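Local coordinates for protein 5-formaminoimidazole-4-carboxamide-1-(Beta)-D-ribofuranosyl 5'-monophosphate synthetase (Thermococcus kodakarensis, PDB 2PBZ) that probably catalyses the ATP- and formate-dependent conversion of AICAR to FAICAR in purine biosynthesis, binding ATP in an ATP-grasp type fold, at residues Asp103-Gly108 and Leu232-Thr237. Sequence-based numbering, arbitrary orientation.
Sequences DKALEG and LAFVRT
A105 and F234 make the apolar contact where helix 99-109 meets helix 224-241: the A105 CB methyl lies 3.9 Å from F234 CE1 and approaches the ring obliquely. With CG anti to the backbone N (chi1 -171°), the ring swings back towards helix 99-109 although the CB leaves to the side. Both residues are buried, and M238 adds a further side chain against A105. Beyond the helix pair, F234 meets the ring of F250 with the planes nearly parallel (about 15°) and also touches F92.

The other half of the contact is looser and faces solvent. There the CB of T237 points at the partner helix, 3.8 Å from G108 O, and the two CA atoms of G108 and T237 come within 6.1 Å. T237 chi1 (112°) is off the staggered positions and CG2 clashes with A233 O, so the places of CG2 and OG1 are both doubtful. No hydrogen bond joins the segments in the model. The two segments bury 185 Å² in all, with axes 9.0 Å apart and inclined at 118°.

L106 reaches A262 and I265 and F234 reaches I265, so both helices pack on strand 261-266. A helix from the DUF1246 sequence range thus packs against one from the DUF1297 range, an ATP-grasp clan family, and helices layered on an antiparallel sheet are consistent with that fold.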
loop_
_atom_site.group_PDB
_atom_site.type_symbol
_atom_site.label_atom_id
_atom_site.label_comp_id
_atom_site.label_asym_id
_atom_site.label_seq_id
_atom_site.Cartn_x
_atom_site.Cartn_y
_atom_site.Cartn_z
ATOM N N ASP A 103 -27.220 -14.295 -0.729
ATOM C CA ASP A 103 -28.340 -13.443 -0.328
ATOM C C ASP A 103 -28.911 -13.883 1.006
ATOM O O ASP A 103 -29.041 -13.076 1.925
ATOM C CB ASP A 103 -29.453 -13.500 -1.370
ATOM C CG ASP A 103 -29.031 -12.930 -2.692
ATOM O OD1 ASP A 103 -29.391 -13.535 -3.724
ATOM O OD2 ASP A 103 -28.352 -11.882 -2.703
ATOM N N LYS A 104 -29.253 -15.166 1.099
ATOM C CA LYS A 104 -29.831 -15.732 2.303
ATOM C C LYS A 104 -29.066 -15.272 3.529
ATOM O O LYS A 104 -29.642 -14.726 4.464
ATOM C CB LYS A 104 -29.824 -17.249 2.202
ATOM C CG LYS A 104 -30.509 -17.967 3.351
ATOM C CD LYS A 104 -30.573 -19.486 3.108
ATOM C CE LYS A 104 -31.397 -19.831 1.851
ATOM N NZ LYS A 104 -31.591 -21.306 1.627
ATOM N N ALA A 105 -27.755 -15.457 3.508
ATOM C CA ALA A 105 -26.913 -15.060 4.637
ATOM C C ALA A 105 -26.897 -13.550 4.870
ATOM O O ALA A 105 -27.093 -13.090 5.994
ATOM C CB ALA A 105 -25.481 -15.563 4.421
ATOM N N LEU A 106 -26.644 -12.782 3.811
ATOM C CA LEU A 106 -26.598 -11.330 3.921
ATOM C C LEU A 106 -27.941 -10.766 4.411
ATOM O O LEU A 106 -27.978 -9.846 5.236
ATOM C CB LEU A 106 -26.190 -10.716 2.571
ATOM C CG LEU A 106 -24.705 -10.853 2.183
ATOM C CD1 LEU A 106 -24.516 -10.460 0.745
ATOM C CD2 LEU A 106 -23.834 -9.982 3.088
ATOM N N GLU A 107 -29.041 -11.329 3.919
ATOM C CA GLU A 107 -30.355 -10.876 4.352
ATOM C C GLU A 107 -30.510 -11.268 5.819
ATOM O O GLU A 107 -30.906 -10.455 6.650
ATOM C CB GLU A 107 -31.452 -11.525 3.504
ATOM C CG GLU A 107 -31.208 -11.373 2.009
ATOM C CD GLU A 107 -32.404 -11.789 1.166
ATOM O OE1 GLU A 107 -32.862 -12.953 1.308
ATOM O OE2 GLU A 107 -32.884 -10.954 0.365
ATOM N N GLY A 108 -30.158 -12.516 6.127
ATOM C CA GLY A 108 -30.262 -13.013 7.484
ATOM C C GLY A 108 -29.460 -12.216 8.488
ATOM O O GLY A 108 -29.784 -12.212 9.673
ATOM N N LEU A 232 -20.318 -9.058 13.156
ATOM C CA LEU A 232 -20.880 -9.755 14.302
ATOM C C LEU A 232 -22.184 -10.409 13.909
ATOM O O LEU A 232 -22.428 -11.574 14.218
ATOM C CB LEU A 232 -21.134 -8.776 15.444
ATOM C CG LEU A 232 -20.002 -8.635 16.456
ATOM C CD1 LEU A 232 -20.438 -7.681 17.558
ATOM C CD2 LEU A 232 -19.674 -9.999 17.059
ATOM N N ALA A 233 -23.020 -9.648 13.215
ATOM C CA ALA A 233 -24.313 -10.144 12.788
ATOM C C ALA A 233 -24.142 -11.317 11.848
ATOM O O ALA A 233 -24.890 -12.286 11.909
ATOM C CB ALA A 233 -25.093 -9.041 12.107
ATOM N N PHE A 234 -23.145 -11.234 10.974
ATOM C CA PHE A 234 -22.906 -12.307 10.015
ATOM C C PHE A 234 -22.581 -13.611 10.744
ATOM O O PHE A 234 -23.073 -14.675 10.379
ATOM C CB PHE A 234 -21.751 -11.937 9.087
ATOM C CG PHE A 234 -21.572 -12.886 7.948
ATOM C CD1 PHE A 234 -22.473 -12.899 6.883
ATOM C CD2 PHE A 234 -20.522 -13.804 7.953
ATOM C CE1 PHE A 234 -22.332 -13.825 5.833
ATOM C CE2 PHE A 234 -20.374 -14.729 6.914
ATOM C CZ PHE A 234 -21.282 -14.739 5.854
ATOM N N VAL A 235 -21.729 -13.514 11.758
ATOM C CA VAL A 235 -21.342 -14.666 12.531
ATOM C C VAL A 235 -22.559 -15.297 13.187
ATOM O O VAL A 235 -22.735 -16.514 13.126
ATOM C CB VAL A 235 -20.324 -14.283 13.608
ATOM C CG1 VAL A 235 -20.024 -15.478 14.495
ATOM C CG2 VAL A 235 -19.061 -13.789 12.946
ATOM N N ARG A 236 -23.406 -14.468 13.794
ATOM C CA ARG A 236 -24.607 -14.957 14.467
ATOM C C ARG A 236 -25.489 -15.776 13.554
ATOM O O ARG A 236 -25.781 -16.923 13.853
ATOM C CB ARG A 236 -25.434 -13.799 15.041
ATOM C CG ARG A 236 -24.640 -12.753 15.815
ATOM C CD ARG A 236 -23.826 -13.354 16.958
ATOM N NE ARG A 236 -24.602 -13.529 18.184
ATOM C CZ ARG A 236 -24.154 -14.159 19.267
ATOM N NH1 ARG A 236 -22.936 -14.675 19.272
ATOM N NH2 ARG A 236 -24.919 -14.282 20.342
ATOM N N THR A 237 -25.904 -15.205 12.430
ATOM C CA THR A 237 -26.781 -15.942 11.531
ATOM C C THR A 237 -26.139 -17.153 10.876
ATOM O O THR A 237 -26.831 -18.111 10.523
ATOM C CB THR A 237 -27.377 -15.050 10.407
ATOM O OG1 THR A 237 -26.833 -15.452 9.144
ATOM C CG2 THR A 237 -27.096 -13.581 10.657
#